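Local coordinates for protein serine protease inhibitor 1 (PDB 3VWC) that probably inhibits serine-type endopeptidases, as a fungal beta-trefoil inhibitor of the I66 family, at residues E49-D53 against A54-Y58; A65-G69 against K70-D74. All blocks are in the same frame, centred on the assembly; numbering follows the deposited sequence. Where two conformers were deposited one is given.

Interaction 1 (E49-D53 against A54-Y58); sequences EKDDD and AYILY
The ring of Tyr-55 is met obliquely by the backbone of the partner strand, with Lys-50 CA 3.8 Å from Tyr-55 CD1 and Glu-49 O also near that atom, while a water lies at its edge, in the ring plane, 2.8 Å from Tyr-55 OH. The same hydroxyl is bonded to the backbone N of Ile-2. The second ring, that of Tyr-58, is approached at a slant by Glu-49 CG, 4.1 Å from Tyr-58 CE2; the carboxylate beyond stands at 82° to the ring. Lys-50 directs CG away from its own N (chi1 -154°), runs extended as far as CE and then bends at the ammonium; CG comes near Tyr-55 CE1, and NZ stops by the hydroxyl without bonding to it directly. Water joins them instead: the one at the ring edge also accepts a weak hydrogen bond from NZ. A second water, 3.0 Å from Lys-50 NZ, donates to Asp-52 O.

Here the beta-trefoil of this I66 inhibitor forms a two-residue beta hairpin, whose type II' turn runs from Asp-51 to Ala-54 and places Asp-52 at positive phi (57°). Beside Glu-49 and Ala-54 on one face, Asp-51 lies obliquely against Ile-56, its CB 3.6 Å from Ile-56 CG1 in one of two isoleucine conformers. Glu-49 and Ile-56 form a hydrogen-bonded pair in both directions, with Ile-56 N 2.8 Å from Glu-49 O. That carbonyl also receives a CA-H...O contact from Tyr-55. Asp-51 and Ala-54 close the turn similarly, Asp-51 N lying 2.8 Å from Ala-54 O and Ala-54 N donating back to Asp-51 O.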
ATOM      1  N   GLU A  49     -10.534   6.182   1.374  1.00 19.84           N
ATOM      2  CA  GLU A  49     -11.959   6.322   1.607  1.00 20.27           C
ATOM      3  C   GLU A  49     -12.395   5.263   2.590  1.00 17.46           C
ATOM      4  O   GLU A  49     -12.037   4.098   2.476  1.00 19.14           O
ATOM      5  CB  GLU A  49     -12.758   6.140   0.307  1.00 20.20           C
ATOM      6  CG  GLU A  49     -12.416   7.128  -0.814  1.00 32.15           C
ATOM      7  CD  GLU A  49     -13.422   8.255  -0.966  1.00 34.23           C
ATOM      8  OE1 GLU A  49     -14.322   8.385  -0.106  1.00 35.64           O
ATOM      9  OE2 GLU A  49     -13.215   9.109  -1.850  1.00 29.01           O
ATOM     10  N   LYS A  50     -13.207   5.667   3.561  1.00 17.17           N
ATOM     11  CA  LYS A  50     -13.904   4.709   4.387  1.00 16.44           C
ATOM     12  C   LYS A  50     -14.987   3.925   3.637  1.00 16.48           C
ATOM     13  O   LYS A  50     -15.764   4.488   2.880  1.00 23.58           O
ATOM     14  CB  LYS A  50     -14.508   5.455   5.588  1.00 21.22           C
ATOM     15  CG  LYS A  50     -14.714   4.588   6.806  1.00 22.15           C
ATOM     16  CD  LYS A  50     -15.392   5.407   7.919  1.00 35.94           C
ATOM     17  CE  LYS A  50     -15.739   4.538   9.120  1.00 36.49           C
ATOM     18  NZ  LYS A  50     -14.607   4.503  10.102  1.00 44.76           N
ATOM     19  N   ASP A  51     -15.021   2.625   3.882  1.00 21.56           N
ATOM     20  CA  ASP A  51     -15.940   1.725   3.205  1.00 27.76           C
ATOM     21  C   ASP A  51     -16.435   0.753   4.252  1.00 28.88           C
ATOM     22  O   ASP A  51     -15.756  -0.222   4.572  1.00 29.84           O
ATOM     23  CB  ASP A  51     -15.184   0.957   2.110  1.00 28.17           C
ATOM     24  CG  ASP A  51     -16.096   0.032   1.291  1.00 40.20           C
ATOM     25  OD1 ASP A  51     -17.336   0.232   1.292  1.00 35.99           O
ATOM     26  OD2 ASP A  51     -15.553  -0.881   0.621  1.00 47.79           O
ATOM     27  N   ASP A  52     -17.559   1.094   4.867  1.00 34.06           N
ATOM     28  CA  ASP A  52     -18.021   0.388   6.066  1.00 36.27           C
ATOM     29  C   ASP A  52     -16.982   0.421   7.194  1.00 31.91           C
ATOM     30  O   ASP A  52     -16.558   1.486   7.657  1.00 33.42           O
ATOM     31  CB  ASP A  52     -18.361  -1.065   5.715  1.00 37.79           C
ATOM     32  CG  ASP A  52     -19.829  -1.272   5.442  1.00 47.59           C
ATOM     33  OD1 ASP A  52     -20.575  -1.544   6.422  1.00 47.53           O
ATOM     34  OD2 ASP A  52     -20.226  -1.196   4.251  1.00 57.61           O
ATOM     35  N   ASP A  53     -16.533  -0.758   7.603  1.00 29.32           N
ATOM     36  CA  ASP A  53     -15.537  -0.844   8.666  1.00 27.95           C
ATOM     37  C   ASP A  53     -14.127  -1.067   8.122  1.00 28.81           C
ATOM     38  O   ASP A  53     -13.286  -1.690   8.766  1.00 27.85           O
ATOM     39  CB  ASP A  53     -15.887  -1.974   9.646  1.00 34.28           C
ATOM     40  CG  ASP A  53     -17.030  -1.613  10.576  1.00 43.24           C
ATOM     41  OD1 ASP A  53     -16.852  -0.709  11.434  1.00 52.50           O
ATOM     42  OD2 ASP A  53     -18.108  -2.239  10.445  1.00 50.44           O
ATOM     43  N   ALA A  54     -13.898  -0.661   6.882  1.00 22.13           N
ATOM     44  CA  ALA A  54     -12.574  -0.844   6.278  1.00 21.68           C
ATOM     45  C   ALA A  54     -12.343   0.326   5.329  1.00 18.02           C
ATOM     46  O   ALA A  54     -13.083   1.309   5.351  1.00 23.75           O
ATOM     47  CB  ALA A  54     -12.521  -2.185   5.524  1.00 18.73           C
ATOM     48  N   TYR A  55     -11.319   0.227   4.488  1.00 16.28           N
ATOM     49  CA  TYR A  55     -10.951   1.342   3.613  1.00 14.57           C
ATOM     50  C   TYR A  55     -10.723   0.862   2.200  1.00 14.34           C
ATOM     51  O   TYR A  55     -10.348  -0.305   1.968  1.00 15.05           O
ATOM     52  CB  TYR A  55      -9.690   2.065   4.112  1.00 15.68           C
ATOM     53  CG  TYR A  55      -9.897   2.659   5.483  1.00 12.92           C
ATOM     54  CD1 TYR A  55     -10.369   3.966   5.628  1.00 16.20           C
ATOM     55  CD2 TYR A  55      -9.632   1.905   6.620  1.00 17.54           C
ATOM     56  CE1 TYR A  55     -10.664   4.490   6.916  1.00 18.15           C
ATOM     57  CE2 TYR A  55      -9.933   2.404   7.904  1.00 15.08           C
ATOM     58  CZ  TYR A  55     -10.401   3.691   8.039  1.00 15.79           C
ATOM     59  OH  TYR A  55     -10.642   4.191   9.308  1.00 18.78           O
ATOM     60  N   ILE A  56     -11.057   1.745   1.262  1.00 13.39           N
ATOM     61  CA  ILE A  56     -10.667   1.559  -0.133  0.70 15.40           C
ATOM     62  C   ILE A  56      -9.581   2.566  -0.462  1.00 12.71           C
ATOM     63  O   ILE A  56      -9.629   3.698  -0.032  1.00 12.85           O
ATOM     64  CB  ILE A  56     -11.855   1.757  -1.112  0.70 15.76           C
ATOM     65  CG1 ILE A  56     -13.022   0.867  -0.730  0.70 17.21           C
ATOM     66  CG2 ILE A  56     -11.394   1.483  -2.552  0.70 15.32           C
ATOM     67  CD1 ILE A  56     -14.280   1.174  -1.507  0.70 27.24           C
ATOM     68  N   LEU A  57      -8.516   2.114  -1.153  1.00 11.97           N
ATOM     69  CA  LEU A  57      -7.337   2.939  -1.332  0.70 12.16           C
ATOM     70  C   LEU A  57      -7.080   3.157  -2.827  1.00 10.05           C
ATOM     71  O   LEU A  57      -6.883   2.186  -3.564  1.00 11.88           O
ATOM     72  CB  LEU A  57      -6.112   2.243  -0.676  0.70 11.32           C
ATOM     73  CG  LEU A  57      -6.348   1.913   0.823  0.70 10.39           C
ATOM     74  CD1 LEU A  57      -5.291   0.917   1.353  0.70  9.08           C
ATOM     75  CD2 LEU A  57      -6.285   3.169   1.613  0.70 17.20           C
ATOM     76  N   TYR A  58      -6.993   4.420  -3.207  1.00 12.39           N
ATOM     77  CA  TYR A  58      -6.926   4.759  -4.631  1.00 11.79           C
ATOM     78  C   TYR A  58      -5.564   5.343  -4.995  1.00 10.82           C
ATOM     79  O   TYR A  58      -5.096   6.274  -4.358  1.00 12.93           O
ATOM     80  CB  TYR A  58      -8.054   5.722  -5.057  1.00 12.14           C
ATOM     81  CG  TYR A  58      -9.461   5.147  -5.064  1.00 12.83           C
ATOM     82  CD1 TYR A  58     -10.027   4.576  -6.221  1.00 16.52           C
ATOM     83  CD2 TYR A  58     -10.205   5.124  -3.899  1.00 18.38           C
ATOM     84  CE1 TYR A  58     -11.324   4.060  -6.211  1.00 20.82           C
ATOM     85  CE2 TYR A  58     -11.501   4.632  -3.883  1.00 17.14           C
ATOM     86  CZ  TYR A  58     -12.052   4.087  -5.040  1.00 21.79           C
ATOM     87  OH  TYR A  58     -13.326   3.515  -4.998  1.00 18.53           O
TER
HETATM   88  O   HOH W   1     -11.997   6.505   9.995  1.00 29.85           O
HETATM   89  O   HOH W   2     -13.798   2.145   8.498  1.00 45.38           O

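Interaction 2 (A65-G69 against K70-D74)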
ATOM      1  N   ALA A  65      -5.999  -3.725  -5.172  1.00 12.26           N
ATOM      2  CA  ALA A  65      -6.483  -5.016  -4.822  1.00 13.09           C
ATOM      3  C   ALA A  65      -5.358  -6.021  -5.040  1.00 12.16           C
ATOM      4  O   ALA A  65      -4.455  -5.774  -5.870  1.00 10.72           O
ATOM      5  CB  ALA A  65      -7.715  -5.345  -5.710  1.00 13.16           C
ATOM      6  N   PRO A  66      -5.404  -7.145  -4.349  1.00 12.14           N
ATOM      7  CA  PRO A  66      -4.384  -8.183  -4.407  1.00 11.89           C
ATOM      8  C   PRO A  66      -4.699  -9.177  -5.509  1.00 15.87           C
ATOM      9  O   PRO A  66      -5.870  -9.443  -5.784  1.00 17.18           O
ATOM     10  CB  PRO A  66      -4.483  -8.864  -3.028  1.00 15.51           C
ATOM     11  CG  PRO A  66      -5.969  -8.694  -2.645  1.00 15.23           C
ATOM     12  CD  PRO A  66      -6.388  -7.355  -3.257  1.00 11.65           C
ATOM     13  N   GLN A  67      -3.671  -9.670  -6.188  1.00 13.98           N
ATOM     14  CA  GLN A  67      -3.866 -10.722  -7.176  1.00 13.71           C
ATOM     15  C   GLN A  67      -2.562 -11.515  -7.279  1.00 13.92           C
ATOM     16  O   GLN A  67      -1.492 -10.940  -7.400  1.00 11.98           O
ATOM     17  CB  GLN A  67      -4.256 -10.100  -8.512  1.00 14.20           C
ATOM     18  CG  GLN A  67      -4.426 -11.100  -9.647  1.00 19.94           C
ATOM     19  CD  GLN A  67      -4.833 -10.425 -10.919  1.00 21.25           C
ATOM     20  OE1 GLN A  67      -6.002 -10.078 -11.085  1.00 23.75           O
ATOM     21  NE2 GLN A  67      -3.849 -10.059 -11.746  1.00 20.68           N
ATOM     22  N   GLU A  68      -2.646 -12.815  -7.016  1.00 15.25           N
ATOM     23  CA  GLU A  68      -1.501 -13.707  -7.057  1.00 18.50           C
ATOM     24  C   GLU A  68      -0.344 -13.125  -6.270  1.00 15.14           C
ATOM     25  O   GLU A  68       0.795 -13.078  -6.762  1.00 17.10           O
ATOM     26  CB  GLU A  68      -1.083 -14.011  -8.496  1.00 16.93           C
ATOM     27  CG  GLU A  68      -2.100 -14.884  -9.274  1.00 21.09           C
ATOM     28  CD  GLU A  68      -1.571 -15.258 -10.678  1.00 23.03           C
ATOM     29  OE1 GLU A  68      -1.311 -14.360 -11.513  1.00 23.30           O
ATOM     30  OE2 GLU A  68      -1.338 -16.460 -10.911  1.00 36.12           O
ATOM     31  N   GLY A  69      -0.636 -12.665  -5.064  1.00 15.29           N
ATOM     32  CA  GLY A  69       0.435 -12.271  -4.150  1.00 14.70           C
ATOM     33  C   GLY A  69       1.026 -10.893  -4.348  1.00 12.53           C
ATOM     34  O   GLY A  69       2.035 -10.561  -3.738  1.00 11.81           O
ATOM     35  N   LYS A  70       0.464 -10.140  -5.279  1.00 10.78           N
ATOM     36  CA  LYS A  70       0.952  -8.799  -5.595  1.00  9.69           C
ATOM     37  C   LYS A  70      -0.130  -7.777  -5.574  1.00  8.82           C
ATOM     38  O   LYS A  70      -1.335  -8.062  -5.716  1.00 11.23           O
ATOM     39  CB  LYS A  70       1.640  -8.808  -6.984  1.00 12.71           C
ATOM     40  CG  LYS A  70       2.683  -9.933  -7.127  1.00 13.37           C
ATOM     41  CD  LYS A  70       3.983  -9.615  -6.404  1.00 22.14           C
ATOM     42  CE  LYS A  70       5.097 -10.590  -6.815  1.00 25.20           C
ATOM     43  NZ  LYS A  70       5.599 -10.323  -8.188  1.00 37.99           N
ATOM     44  N   LEU A  71       0.315  -6.529  -5.436  1.00  6.99           N
ATOM     45  CA  LEU A  71      -0.627  -5.389  -5.334  1.00  8.22           C
ATOM     46  C   LEU A  71      -0.812  -4.644  -6.643  1.00 11.47           C
ATOM     47  O   LEU A  71       0.177  -4.238  -7.271  1.00  9.30           O
ATOM     48  CB  LEU A  71      -0.132  -4.423  -4.244  1.00  9.78           C
ATOM     49  CG  LEU A  71      -1.057  -3.259  -3.962  1.00 10.27           C
ATOM     50  CD1 LEU A  71      -2.392  -3.735  -3.369  1.00 10.84           C
ATOM     51  CD2 LEU A  71      -0.364  -2.284  -2.990  1.00  9.50           C
ATOM     52  N   PHE A  72      -2.068  -4.530  -7.113  1.00 10.95           N
ATOM     53  CA  PHE A  72      -2.345  -3.806  -8.387  1.00 10.83           C
ATOM     54  C   PHE A  72      -3.412  -2.751  -8.216  1.00 11.12           C
ATOM     55  O   PHE A  72      -4.251  -2.887  -7.327  1.00 13.70           O
ATOM     56  CB  PHE A  72      -2.905  -4.762  -9.431  1.00 11.67           C
ATOM     57  CG  PHE A  72      -1.940  -5.852  -9.864  1.00  9.40           C
ATOM     58  CD1 PHE A  72      -1.283  -5.720 -11.091  1.00 10.42           C
ATOM     59  CD2 PHE A  72      -1.866  -7.066  -9.198  1.00  9.72           C
ATOM     60  CE1 PHE A  72      -0.478  -6.779 -11.547  1.00 10.07           C
ATOM     61  CE2 PHE A  72      -1.098  -8.167  -9.646  1.00 11.06           C
ATOM     62  CZ  PHE A  72      -0.413  -8.029 -10.866  1.00  8.22           C
ATOM     63  N   ALA A  73      -3.393  -1.763  -9.094  1.00 10.00           N
ATOM     64  CA  ALA A  73      -4.540  -0.913  -9.348  1.00 10.15           C
ATOM     65  C   ALA A  73      -5.490  -1.564 -10.355  1.00 13.27           C
ATOM     66  O   ALA A  73      -5.057  -2.131 -11.392  1.00 14.99           O
ATOM     67  CB  ALA A  73      -4.103   0.429  -9.777  1.00 10.45           C
ATOM     68  N   ASP A  74      -6.782  -1.567 -10.006  1.00 15.84           N
ATOM     69  CA  ASP A  74      -7.821  -2.218 -10.843  0.70 17.89           C
ATOM     70  C   ASP A  74      -8.388  -1.168 -11.789  1.00 19.67           C
ATOM     71  O   ASP A  74      -9.034  -0.202 -11.370  1.00 17.63           O
ATOM     72  CB  ASP A  74      -8.929  -2.847  -9.979  0.70 15.04           C
ATOM     73  CG  ASP A  74      -9.990  -3.616 -10.788  0.70 13.06           C
ATOM     74  OD1 ASP A  74      -9.822  -3.790 -12.020  0.70 15.24           O
ATOM     75  OD2 ASP A  74     -11.040  -3.956 -10.161  0.70 15.07           O
TER
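Phe-72 and Gln-67 meet diagonally on one face of a beta hairpin, and the aromatic side chain can be followed atom by atom along this contact. Phe-72 CB lies 4.0 Å from Ala-65 O, the carbonyl that its own backbone N uses as acceptor. With CG anti to the carbonyl carbon (chi1 -65°), the ring slants across the hairpin toward the turn. Phe-72 CD2 comes 3.9 Å from Gln-67 CB. The next atom, Phe-72 CE2, is 3.6 Å from Gln-67 O, which sits at the ring edge in the ring plane; Ala-65 O is another carbonyl at the edge, near that plane. Farthest out, Phe-72 CZ is 4.1 Å from Gln-67 NE2, and this amide nitrogen lies over one face. The glutamine chain is extended beyond CG, which brings NE2 over that face of the ring, the amide and ring planes 50° apart. One residue therefore supplies both an edge contact, from its backbone, and a face contact, from its side chain.

The backbone that carries these side chains is a two-residue hairpin with a type I' turn from Gln-67 to Lys-70, a turn whose twist suits such tight antiparallel connections. Glu-68 and Gly-69 occupy its corners, both at positive phi. Gln-67 N donates to Lys-70 O over 2.9 Å, and Lys-70 N returns a bond to Gln-67 O. Pro-66, which has no N-H, still adds a CA-H...O contact of 3.3 Å from its CA to Lys-70 O.

On the other face Leu-71 packs against Trp-84, Val-122 and Ile-33. Strand 70-73 is thus held between strands 62-67 and 31-35 in the sheet, while strand 121-123 lies against Leu-71 and Pro-66.

In the fold
Both interactions are two-residue beta hairpins of one sheet, placed in series: strand 54-59 of interaction 1 neighbours strand 62-67 of interaction 2. Their centres are 16 Å apart, and the two do not touch. Each buries a residue on one face, Tyr-55 in the first and Leu-71 in the second, with Trp-84 close to both hairpins. Interaction 1 is the more peripheral; its turn is acidic and its lysine is linked through water. Interaction 2, nearer the centre of the chain, sets an amide against an aromatic ring. The turns differ too, type II' against type I'.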